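Local coordinates for DegT/DnrJ/EryC1/StrS aminotransferase (Brucella abortus 2308, PDB 4QGR), which binds pyridoxal 5'-phosphate and is probably a transaminase of the DegT/DnrJ/EryC1/StrS family, at residues 30-35 / 246-251; 11-16 / 357-362; 221-226 / 235-240; 148-153 / 177-182. One frame throughout, in Å; residues are numbered along the deposited sequence. Where two conformers were deposited one is given.

Contact 1 (30-35 / 246-251); sequences SKVVAE and DTIQAA
Val32 of helix 22-35 packs against the first turn of the long helix 247-278, in an antiparallel helix pair of the aminotransferase fold. The axes of the two short segments come within 9.2 Å, and their directions differ by 155°. Val32 points at the partner helix and carries most of its own helix's share of the contact. Its two methyls divide the work. CG1 stands anti to the backbone N (chi1 167°) and rests on the backbone of the first turn, 3.7 Å from Ile248 N. The same methyl also touches the base of the Ile248 side chain, with Val32 CG1 3.8 Å from Ile248 CB. Val32 CG2 sits between Ala251 CB (3.6 Å) and Thr247 CG2 (3.8 Å). Val32 thus fits among Thr247, Ile248 and Ala251. Residues 247, 248 and 251 are spaced i, i+1 and i+4, so they lie on one face of the helix. Val33 adds a looser touch, with its CG2 4.3 Å from Ile248 CD1.

Thr247 turns its methyl to Val32 and its hydroxyl elsewhere. OG1 is hydrogen-bonded to Arg37 O and Gly41 N, in the connection that follows helix 22-35. Glu43 of helix 42-55 lies against Val32, Thr247 and Ala251. Beyond the pair, Ile248 packs on Gln249 of the second subunit, and Asp246 OD1 accepts from Asp206 N of that subunit. The contact is apolar and buried, typical of antiparallel helix-helix packing, and it lies at the subunit interface.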
# COMPACT_ATOMS: atom_id res chain seq x y z
N SER A 30 17.51 9.29 11.28
CA SER A 30 17.35 10.13 12.46
C SER A 30 16.78 11.50 12.12
O SER A 30 16.00 12.05 12.89
CB SER A 30 18.67 10.25 13.20
OG SER A 30 18.99 8.98 13.71
N LYS A 31 17.17 12.04 10.97
CA LYS A 31 16.68 13.35 10.53
C LYS A 31 15.18 13.30 10.31
O LYS A 31 14.45 14.20 10.73
CB LYS A 31 17.37 13.79 9.23
CG LYS A 31 16.87 15.11 8.64
CD LYS A 31 17.51 15.41 7.27
CE LYS A 31 16.93 16.67 6.61
NZ LYS A 31 15.51 16.55 6.09
N VAL A 32 14.70 12.24 9.65
CA VAL A 32 13.27 12.09 9.42
C VAL A 32 12.51 11.93 10.74
O VAL A 32 11.46 12.56 10.98
CB VAL A 32 12.97 10.91 8.47
CG1 VAL A 32 11.50 10.55 8.46
CG2 VAL A 32 13.45 11.23 7.05
N VAL A 33 13.01 11.04 11.58
CA VAL A 33 12.40 10.81 12.89
C VAL A 33 12.22 12.14 13.65
O VAL A 33 11.10 12.43 14.16
CB VAL A 33 13.19 9.77 13.71
CG1 VAL A 33 12.71 9.76 15.17
CG2 VAL A 33 13.04 8.39 13.08
N ALA A 34 13.26 12.96 13.68
CA ALA A 34 13.28 14.22 14.43
C ALA A 34 12.35 15.28 13.84
O ALA A 34 11.70 16.03 14.58
CB ALA A 34 14.70 14.77 14.52
N GLU A 35 12.25 15.32 12.51
CA GLU A 35 11.58 16.41 11.82
C GLU A 35 10.07 16.29 11.82
O GLU A 35 9.37 17.28 11.74
CB GLU A 35 12.15 16.57 10.40
CG GLU A 35 13.53 17.22 10.40
CD GLU A 35 14.05 17.59 9.01
OE1 GLU A 35 13.49 17.12 7.97
OE2 GLU A 35 15.04 18.39 8.99
N ASP A 246 6.90 6.38 2.12
CA ASP A 246 7.09 7.03 3.42
C ASP A 246 8.36 7.92 3.35
O ASP A 246 9.35 7.55 2.71
CB ASP A 246 7.34 6.04 4.55
CG ASP A 246 6.19 5.14 4.87
OD1 ASP A 246 4.97 5.44 4.57
OD2 ASP A 246 6.51 4.06 5.49
N THR A 247 8.33 9.06 4.02
CA THR A 247 9.49 9.95 4.10
C THR A 247 10.71 9.18 4.59
O THR A 247 11.81 9.31 4.07
CB THR A 247 9.23 11.10 5.06
OG1 THR A 247 8.00 11.75 4.71
CG2 THR A 247 10.36 12.12 4.98
N ILE A 248 10.49 8.35 5.61
CA ILE A 248 11.61 7.59 6.17
C ILE A 248 12.22 6.65 5.14
O ILE A 248 13.44 6.47 5.11
CB ILE A 248 11.15 6.87 7.47
CG1 ILE A 248 12.35 6.50 8.32
CG2 ILE A 248 10.25 5.68 7.19
CD1 ILE A 248 11.98 5.99 9.69
N GLN A 249 11.40 6.08 4.25
CA GLN A 249 11.96 5.21 3.22
C GLN A 249 12.60 6.01 2.09
O GLN A 249 13.64 5.59 1.51
CB GLN A 249 10.87 4.27 2.66
CG GLN A 249 10.32 3.30 3.67
CD GLN A 249 11.37 2.48 4.38
OE1 GLN A 249 12.44 2.18 3.81
NE2 GLN A 249 11.05 2.04 5.58
N ALA A 250 12.05 7.17 1.75
CA ALA A 250 12.74 8.06 0.77
C ALA A 250 14.16 8.46 1.25
O ALA A 250 15.10 8.54 0.45
CB ALA A 250 11.91 9.27 0.46
N ALA A 251 14.29 8.65 2.56
CA ALA A 251 15.57 9.06 3.15
C ALA A 251 16.59 7.93 3.00
O ALA A 251 17.75 8.16 2.61
CB ALA A 251 15.36 9.40 4.58

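Contact 2 (11-16 / 357-362); sequences FIDLGA and PMHPYL
CB of Asp13 lies over one face of the His359 ring. It sits 3.6 Å from the ring centroid and 20° off the normal, a CH-pi contact. The carboxylate is steeply turned against the imidazole, with 78° between the planes. CG of His359 lies between the backbone N and the carbonyl carbon (chi1 54°) and comes within 3.6 Å of Asp13 N. Leu362 CB lies toward the rim of the opposite face. At the ring edge, near its plane, Phe11 O lies 3.3 Å from His359 CD2.

Phe11 O also takes the hydrogen bond from Met358 N, 3.1 Å long and nearly in line with the C=O bond. The Phe11 ring lies beside Pro357, with CE1 3.7 Å from Pro357 N. At the other end, Ala16 CB meets Tyr361 CB at 3.7 Å. The Tyr361 hydroxyl bonds to Glu263 and Arg20.

Asp13 is the N-cap of helix 14-20: its OD1 accepts from Ala16 N at 2.9 Å. His359 ND1 accepts from Tyr361 N within the type I turn 359-362. Each side chain therefore serves its own segment while the two pack together. As ND1 is an acceptor there, the proton of a neutral His359 would probably sit on NE2, which makes a weak bond to Gln10 O.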
# COMPACT_ATOMS: atom_id res chain seq x y z
N PHE A 11 23.04 -14.67 -0.27
CA PHE A 11 22.38 -14.58 -1.59
C PHE A 11 22.29 -13.14 -2.11
O PHE A 11 22.68 -12.85 -3.23
CB PHE A 11 20.99 -15.23 -1.50
CG PHE A 11 20.37 -15.45 -2.84
CD1 PHE A 11 20.89 -16.43 -3.69
CD2 PHE A 11 19.35 -14.65 -3.27
CE1 PHE A 11 20.35 -16.60 -4.96
CE2 PHE A 11 18.81 -14.82 -4.55
CZ PHE A 11 19.30 -15.82 -5.36
N ILE A 12 21.73 -12.25 -1.29
CA ILE A 12 21.69 -10.81 -1.56
C ILE A 12 22.04 -10.12 -0.23
O ILE A 12 21.27 -10.18 0.73
CB ILE A 12 20.33 -10.33 -2.07
CG1 ILE A 12 20.05 -10.89 -3.48
CG2 ILE A 12 20.27 -8.79 -2.11
CD1 ILE A 12 18.64 -10.65 -4.00
N ASP A 13 23.21 -9.49 -0.16
CA ASP A 13 23.79 -9.12 1.12
C ASP A 13 23.44 -7.70 1.54
O ASP A 13 24.24 -6.76 1.29
CB ASP A 13 25.29 -9.28 1.01
CG ASP A 13 25.97 -9.30 2.35
OD1 ASP A 13 25.40 -8.80 3.33
OD2 ASP A 13 27.09 -9.85 2.36
N LEU A 14 22.30 -7.53 2.20
CA LEU A 14 21.89 -6.19 2.62
C LEU A 14 22.80 -5.67 3.73
O LEU A 14 23.04 -4.50 3.85
CB LEU A 14 20.42 -6.15 3.06
CG LEU A 14 19.45 -6.54 1.94
CD1 LEU A 14 18.02 -6.48 2.50
CD2 LEU A 14 19.58 -5.68 0.68
N GLY A 15 23.32 -6.56 4.56
CA GLY A 15 24.23 -6.14 5.63
C GLY A 15 25.53 -5.49 5.15
O GLY A 15 26.02 -4.50 5.75
N ALA A 16 26.10 -6.05 4.09
CA ALA A 16 27.36 -5.54 3.56
C ALA A 16 27.14 -4.17 2.94
O ALA A 16 27.99 -3.26 3.04
CB ALA A 16 27.93 -6.47 2.51
N PRO A 357 23.93 -16.57 -5.95
CA PRO A 357 24.21 -15.36 -5.22
C PRO A 357 24.67 -14.23 -6.15
O PRO A 357 25.49 -14.43 -7.02
CB PRO A 357 25.32 -15.77 -4.26
CG PRO A 357 25.05 -17.24 -4.02
CD PRO A 357 24.60 -17.75 -5.36
N MET A 358 24.07 -13.07 -6.01
CA MET A 358 24.33 -11.98 -6.91
C MET A 358 24.04 -10.69 -6.18
O MET A 358 22.92 -10.43 -5.83
CB MET A 358 23.45 -12.06 -8.13
CG MET A 358 23.52 -10.80 -9.02
SD MET A 358 25.17 -10.17 -9.50
CE MET A 358 25.60 -11.50 -10.52
N HIS A 359 25.09 -9.94 -5.89
CA HIS A 359 24.99 -8.62 -5.26
C HIS A 359 26.35 -7.93 -5.42
O HIS A 359 27.33 -8.60 -5.77
CB HIS A 359 24.56 -8.74 -3.79
CG HIS A 359 25.41 -9.65 -2.96
ND1 HIS A 359 26.56 -9.23 -2.34
CD2 HIS A 359 25.31 -10.97 -2.70
CE1 HIS A 359 27.08 -10.22 -1.67
NE2 HIS A 359 26.35 -11.30 -1.87
N PRO A 360 26.42 -6.63 -5.12
CA PRO A 360 27.66 -5.92 -5.39
C PRO A 360 28.85 -6.32 -4.54
O PRO A 360 29.98 -5.98 -4.90
CB PRO A 360 27.27 -4.43 -5.16
CG PRO A 360 25.77 -4.40 -5.29
CD PRO A 360 25.34 -5.71 -4.72
N TYR A 361 28.59 -7.00 -3.41
CA TYR A 361 29.61 -7.31 -2.39
C TYR A 361 30.13 -8.74 -2.37
O TYR A 361 30.84 -9.16 -1.45
CB TYR A 361 29.07 -6.87 -1.04
CG TYR A 361 28.54 -5.46 -1.15
CD1 TYR A 361 29.40 -4.39 -1.05
CD2 TYR A 361 27.20 -5.20 -1.45
CE1 TYR A 361 28.97 -3.10 -1.24
CE2 TYR A 361 26.75 -3.89 -1.64
CZ TYR A 361 27.65 -2.85 -1.51
OH TYR A 361 27.29 -1.54 -1.71
N LEU A 362 29.79 -9.49 -3.42
CA LEU A 362 30.26 -10.86 -3.52
C LEU A 362 31.75 -10.84 -3.76
O LEU A 362 32.23 -10.24 -4.72
CB LEU A 362 29.53 -11.56 -4.66
CG LEU A 362 29.72 -13.06 -4.80
CD1 LEU A 362 29.04 -13.78 -3.63
CD2 LEU A 362 29.18 -13.53 -6.15

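Contact 3 (221-226 / 235-240); sequences LRSVLF and DNVRIG
Arg238 reaches across to the last turn of helix 215-224, and its side chain can be followed atom by atom. From CB, CG takes the position between the backbone N and the carbonyl carbon (chi1 57°). CG comes within 3.8 Å of Ser223 OG. CD packs on a methyl, 3.6 Å from Val224 CG2, and the two side chains cross at about a right angle. The chain then bends at chi3 (63°), which sets NE off the line of the chain before it. At the tip, NH1 donates to Ser223 OG. This bond is 2.8 Å long with an angle of 147° at the hydrogen. The hydroxyl oxygen lies in the guanidinium plane, at its edge. Ser223 CB is also near, 3.3 Å from Arg238 NH1.

Ser223 OG is anti to its own backbone N and has a second partner in Lys229 O, within the loop between the two segments. The backbones come close at Gly240, whose CA lies 3.4 Å from Val224 O. Glycine has no CB to meet that oxygen. A water spans the far end, donating to Phe226 O at 2.7 Å and to Asn236 OD1 at 2.9 Å. Its oxygen sits over the centre of one face of the Phe226 ring. The loop 235-240 also meets the second subunit: Gly240 N bonds to Glu97 and Asn236 ND2 to Tyr333, both of that chain. Since Ser223 OG accepts from Arg238, its own proton is available for Lys229 O. The serine hydroxyl thus joins the arginine to the loop carbonyl.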
# COMPACT_ATOMS: atom_id res chain seq x y z
N LEU A 221 -1.58 10.42 -12.03
CA LEU A 221 -1.02 9.40 -11.10
C LEU A 221 -0.92 9.97 -9.68
O LEU A 221 -1.18 9.29 -8.68
CB LEU A 221 0.33 8.86 -11.58
CG LEU A 221 0.21 8.02 -12.83
CD1 LEU A 221 1.60 7.73 -13.38
CD2 LEU A 221 -0.53 6.71 -12.59
N ARG A 222 -0.57 11.25 -9.59
CA ARG A 222 -0.43 11.88 -8.30
C ARG A 222 -1.79 12.06 -7.63
O ARG A 222 -1.88 12.08 -6.40
CB ARG A 222 0.32 13.22 -8.37
CG ARG A 222 1.79 13.07 -8.76
CD ARG A 222 2.58 14.37 -8.57
NE ARG A 222 3.88 14.37 -9.25
CZ ARG A 222 4.98 13.76 -8.79
NH1 ARG A 222 4.95 13.06 -7.65
NH2 ARG A 222 6.09 13.81 -9.49
N SER A 223 -2.84 12.18 -8.45
CA SER A 223 -4.19 12.21 -7.92
C SER A 223 -4.60 10.82 -7.43
O SER A 223 -5.06 10.68 -6.32
CB SER A 223 -5.15 12.71 -9.02
OG SER A 223 -6.51 12.50 -8.68
N VAL A 224 -4.38 9.81 -8.24
CA VAL A 224 -4.83 8.46 -7.93
C VAL A 224 -4.21 7.94 -6.64
O VAL A 224 -4.87 7.24 -5.85
CB VAL A 224 -4.54 7.49 -9.12
CG1 VAL A 224 -4.74 6.03 -8.74
CG2 VAL A 224 -5.45 7.83 -10.29
N LEU A 225 -2.93 8.26 -6.39
CA LEU A 225 -2.26 7.72 -5.21
C LEU A 225 -2.71 8.39 -3.93
O LEU A 225 -2.40 7.88 -2.84
CB LEU A 225 -0.74 7.77 -5.36
CG LEU A 225 -0.10 9.17 -5.31
CD1 LEU A 225 0.14 9.66 -3.90
CD2 LEU A 225 1.21 9.14 -6.05
N PHE A 226 -3.45 9.49 -4.04
CA PHE A 226 -4.02 10.16 -2.88
C PHE A 226 -5.52 10.29 -3.02
O PHE A 226 -6.08 11.41 -3.09
CB PHE A 226 -3.33 11.50 -2.60
CG PHE A 226 -3.84 12.21 -1.35
CD1 PHE A 226 -4.21 11.49 -0.22
CD2 PHE A 226 -3.99 13.60 -1.33
CE1 PHE A 226 -4.67 12.14 0.92
CE2 PHE A 226 -4.45 14.26 -0.18
CZ PHE A 226 -4.80 13.52 0.93
N ASP A 235 -12.20 18.07 -2.91
CA ASP A 235 -13.05 17.36 -3.90
C ASP A 235 -12.28 16.32 -4.68
O ASP A 235 -11.51 16.64 -5.57
CB ASP A 235 -13.73 18.35 -4.88
CG ASP A 235 -14.74 17.66 -5.82
OD1 ASP A 235 -15.72 17.05 -5.35
OD2 ASP A 235 -14.56 17.74 -7.06
N ASN A 236 -12.51 15.05 -4.36
CA ASN A 236 -12.00 13.96 -5.17
C ASN A 236 -12.77 13.78 -6.48
O ASN A 236 -14.00 13.68 -6.50
CB ASN A 236 -12.02 12.67 -4.35
CG ASN A 236 -11.09 12.75 -3.15
OD1 ASN A 236 -10.13 13.54 -3.13
ND2 ASN A 236 -11.36 11.94 -2.14
N VAL A 237 -12.02 13.74 -7.58
CA VAL A 237 -12.60 13.69 -8.93
C VAL A 237 -12.60 12.30 -9.54
O VAL A 237 -13.22 12.07 -10.58
CB VAL A 237 -11.86 14.63 -9.93
CG1 VAL A 237 -12.09 16.07 -9.55
CG2 VAL A 237 -10.36 14.34 -10.00
N ARG A 238 -11.88 11.38 -8.93
CA ARG A 238 -11.84 10.00 -9.42
C ARG A 238 -11.65 9.05 -8.24
O ARG A 238 -11.29 9.47 -7.14
CB ARG A 238 -10.72 9.83 -10.46
CG ARG A 238 -9.32 10.22 -9.95
CD ARG A 238 -8.22 10.05 -11.00
NE ARG A 238 -8.40 10.91 -12.16
CZ ARG A 238 -8.07 12.20 -12.26
NH1 ARG A 238 -7.50 12.86 -11.28
NH2 ARG A 238 -8.35 12.85 -13.39
N ILE A 239 -11.91 7.77 -8.50
CA ILE A 239 -11.60 6.72 -7.55
C ILE A 239 -10.09 6.59 -7.51
O ILE A 239 -9.42 6.49 -8.57
CB ILE A 239 -12.21 5.37 -7.98
CG1 ILE A 239 -13.75 5.46 -8.10
CG2 ILE A 239 -11.74 4.28 -7.03
CD1 ILE A 239 -14.48 6.06 -6.91
N GLY A 240 -9.56 6.55 -6.30
CA GLY A 240 -8.11 6.30 -6.12
C GLY A 240 -7.79 5.29 -5.03
O GLY A 240 -8.66 4.49 -4.63
O HOH W 1 -7.61 13.10 -1.72

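Contact 4 (148-153 / 177-182); sequences GLAASY and GKRDNV
Arg179 belongs to a beta hairpin closed by a type I' turn from Arg179 to Val182, and it lies against the loop that leads into helix 153-163. One part of the contact is direct apolar packing along the aliphatic part of the arginine, CB and CD. Ala150 CB meets Arg179 CB at 3.9 Å and Arg179 CD at 4.0 Å. Nearby, Gly177 passes Gly148 O with no side chain.

The other part is polar and linked through water. The arginine is extended from CG to NE, and the guanidinium at its end lies over the backbone of residues 151-153. One face of the group is turned to Ala151 O, Ser152 CA and Tyr153 N. Ala151 O is 3.4 Å above the plane, toward the rim, and 3.7 Å from Arg179 NH1. The backbone below is an inverse gamma turn centred on Ser152. The guanidinium lies face-on over this turn, without a direct hydrogen bond between the segments.

Tyr153 turns its hydroxyl to Asp145, and its ring stacks with Phe187. The polar link between the segments runs through a water at the guanidinium edge. It accepts from Arg179 NH1 at 3.0 Å and donates to Ala150 O at 2.7 Å.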
# COMPACT_ATOMS: atom_id res chain seq x y z
N GLY A 148 16.39 -8.00 -14.34
CA GLY A 148 17.18 -6.76 -14.60
C GLY A 148 17.48 -6.44 -16.02
O GLY A 148 18.03 -5.36 -16.32
N LEU A 149 17.08 -7.34 -16.94
CA LEU A 149 17.41 -7.23 -18.35
C LEU A 149 16.25 -6.59 -19.11
O LEU A 149 15.13 -7.09 -19.02
CB LEU A 149 17.65 -8.62 -18.91
CG LEU A 149 18.05 -8.75 -20.41
CD1 LEU A 149 19.37 -8.06 -20.62
CD2 LEU A 149 18.08 -10.22 -20.81
N ALA A 150 16.52 -5.51 -19.87
CA ALA A 150 15.44 -4.80 -20.54
C ALA A 150 14.77 -5.68 -21.61
O ALA A 150 15.45 -6.41 -22.36
CB ALA A 150 15.93 -3.51 -21.20
N ALA A 151 13.45 -5.62 -21.63
CA ALA A 151 12.65 -6.29 -22.67
C ALA A 151 12.84 -5.61 -24.03
O ALA A 151 13.50 -4.55 -24.15
CB ALA A 151 11.17 -6.28 -22.26
N SER A 152 12.22 -6.17 -25.06
CA SER A 152 12.48 -5.72 -26.43
C SER A 152 11.56 -4.60 -26.84
O SER A 152 10.63 -4.84 -27.60
CB SER A 152 12.38 -6.88 -27.40
OG SER A 152 13.47 -7.74 -27.17
N TYR A 153 11.78 -3.41 -26.30
CA TYR A 153 10.78 -2.34 -26.38
C TYR A 153 10.52 -1.81 -27.80
O TYR A 153 9.40 -1.37 -28.07
CB TYR A 153 11.09 -1.18 -25.40
CG TYR A 153 10.83 -1.67 -24.00
CD1 TYR A 153 9.52 -1.80 -23.55
CD2 TYR A 153 11.87 -2.06 -23.17
CE1 TYR A 153 9.23 -2.31 -22.28
CE2 TYR A 153 11.59 -2.58 -21.90
CZ TYR A 153 10.27 -2.71 -21.48
OH TYR A 153 9.92 -3.27 -20.24
N GLY A 177 19.57 -0.81 -14.87
CA GLY A 177 19.73 -1.41 -16.18
C GLY A 177 19.52 -0.38 -17.29
O GLY A 177 18.89 0.66 -17.08
N LYS A 178 20.10 -0.68 -18.45
CA LYS A 178 19.90 0.15 -19.61
C LYS A 178 20.09 -0.59 -20.91
O LYS A 178 20.71 -1.64 -20.96
CB LYS A 178 20.78 1.39 -19.54
CG LYS A 178 22.24 1.10 -19.41
CD LYS A 178 23.03 2.40 -19.55
CE LYS A 178 24.08 2.48 -18.48
NZ LYS A 178 25.05 3.62 -18.72
N ARG A 179 19.52 -0.03 -21.97
CA ARG A 179 19.51 -0.65 -23.30
C ARG A 179 19.67 0.52 -24.27
O ARG A 179 18.87 1.46 -24.24
CB ARG A 179 18.22 -1.44 -23.51
CG ARG A 179 17.78 -1.72 -24.96
CD ARG A 179 16.34 -2.24 -24.95
NE ARG A 179 15.74 -2.37 -26.28
CZ ARG A 179 15.73 -3.48 -27.01
NH1 ARG A 179 16.30 -4.59 -26.55
NH2 ARG A 179 15.17 -3.46 -28.23
N ASP A 180 20.75 0.48 -25.04
CA ASP A 180 21.15 1.53 -25.98
C ASP A 180 20.97 2.94 -25.41
O ASP A 180 20.33 3.80 -26.00
CB ASP A 180 20.40 1.35 -27.30
CG ASP A 180 20.59 -0.05 -27.87
OD1 ASP A 180 21.74 -0.54 -27.88
OD2 ASP A 180 19.58 -0.68 -28.26
N ASN A 181 21.54 3.14 -24.22
CA ASN A 181 21.56 4.43 -23.56
C ASN A 181 20.21 4.95 -23.10
O ASN A 181 20.08 6.12 -22.81
CB ASN A 181 22.27 5.51 -24.43
CG ASN A 181 23.77 5.37 -24.36
OD1 ASN A 181 24.44 5.21 -25.39
ND2 ASN A 181 24.30 5.40 -23.15
N VAL A 182 19.20 4.10 -23.01
CA VAL A 182 17.96 4.49 -22.40
C VAL A 182 17.88 3.66 -21.12
O VAL A 182 18.13 2.48 -21.14
CB VAL A 182 16.78 4.22 -23.32
CG1 VAL A 182 15.49 4.53 -22.59
CG2 VAL A 182 16.91 5.10 -24.58
O HOH W 2 17.53 -5.72 -24.02

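How the contacts relate
Contact 4 and contact 2 lie nearest the bound cofactor. Gly148 of contact 4 is about 9 Å from pyridoxal phosphate and about 5 Å from Gln173, while the side chain of Ile12 in contact 2 is about 10 Å from the cofactor. Their own nearest atoms are about 9 Å apart. Contacts 1 and 3 both reach the second subunit. They are joined by the chain from helix 215-224 to helix 247-278, which carries Asn242, seen to bind pyridoxal phosphate, though not one bound to this chain. Gly240 of contact 3 lies about 11 Å from a bound pyridoxal phosphate. Contacts 2 and 3 sit on opposite sides of the chain's centre, their centres 38 Å apart.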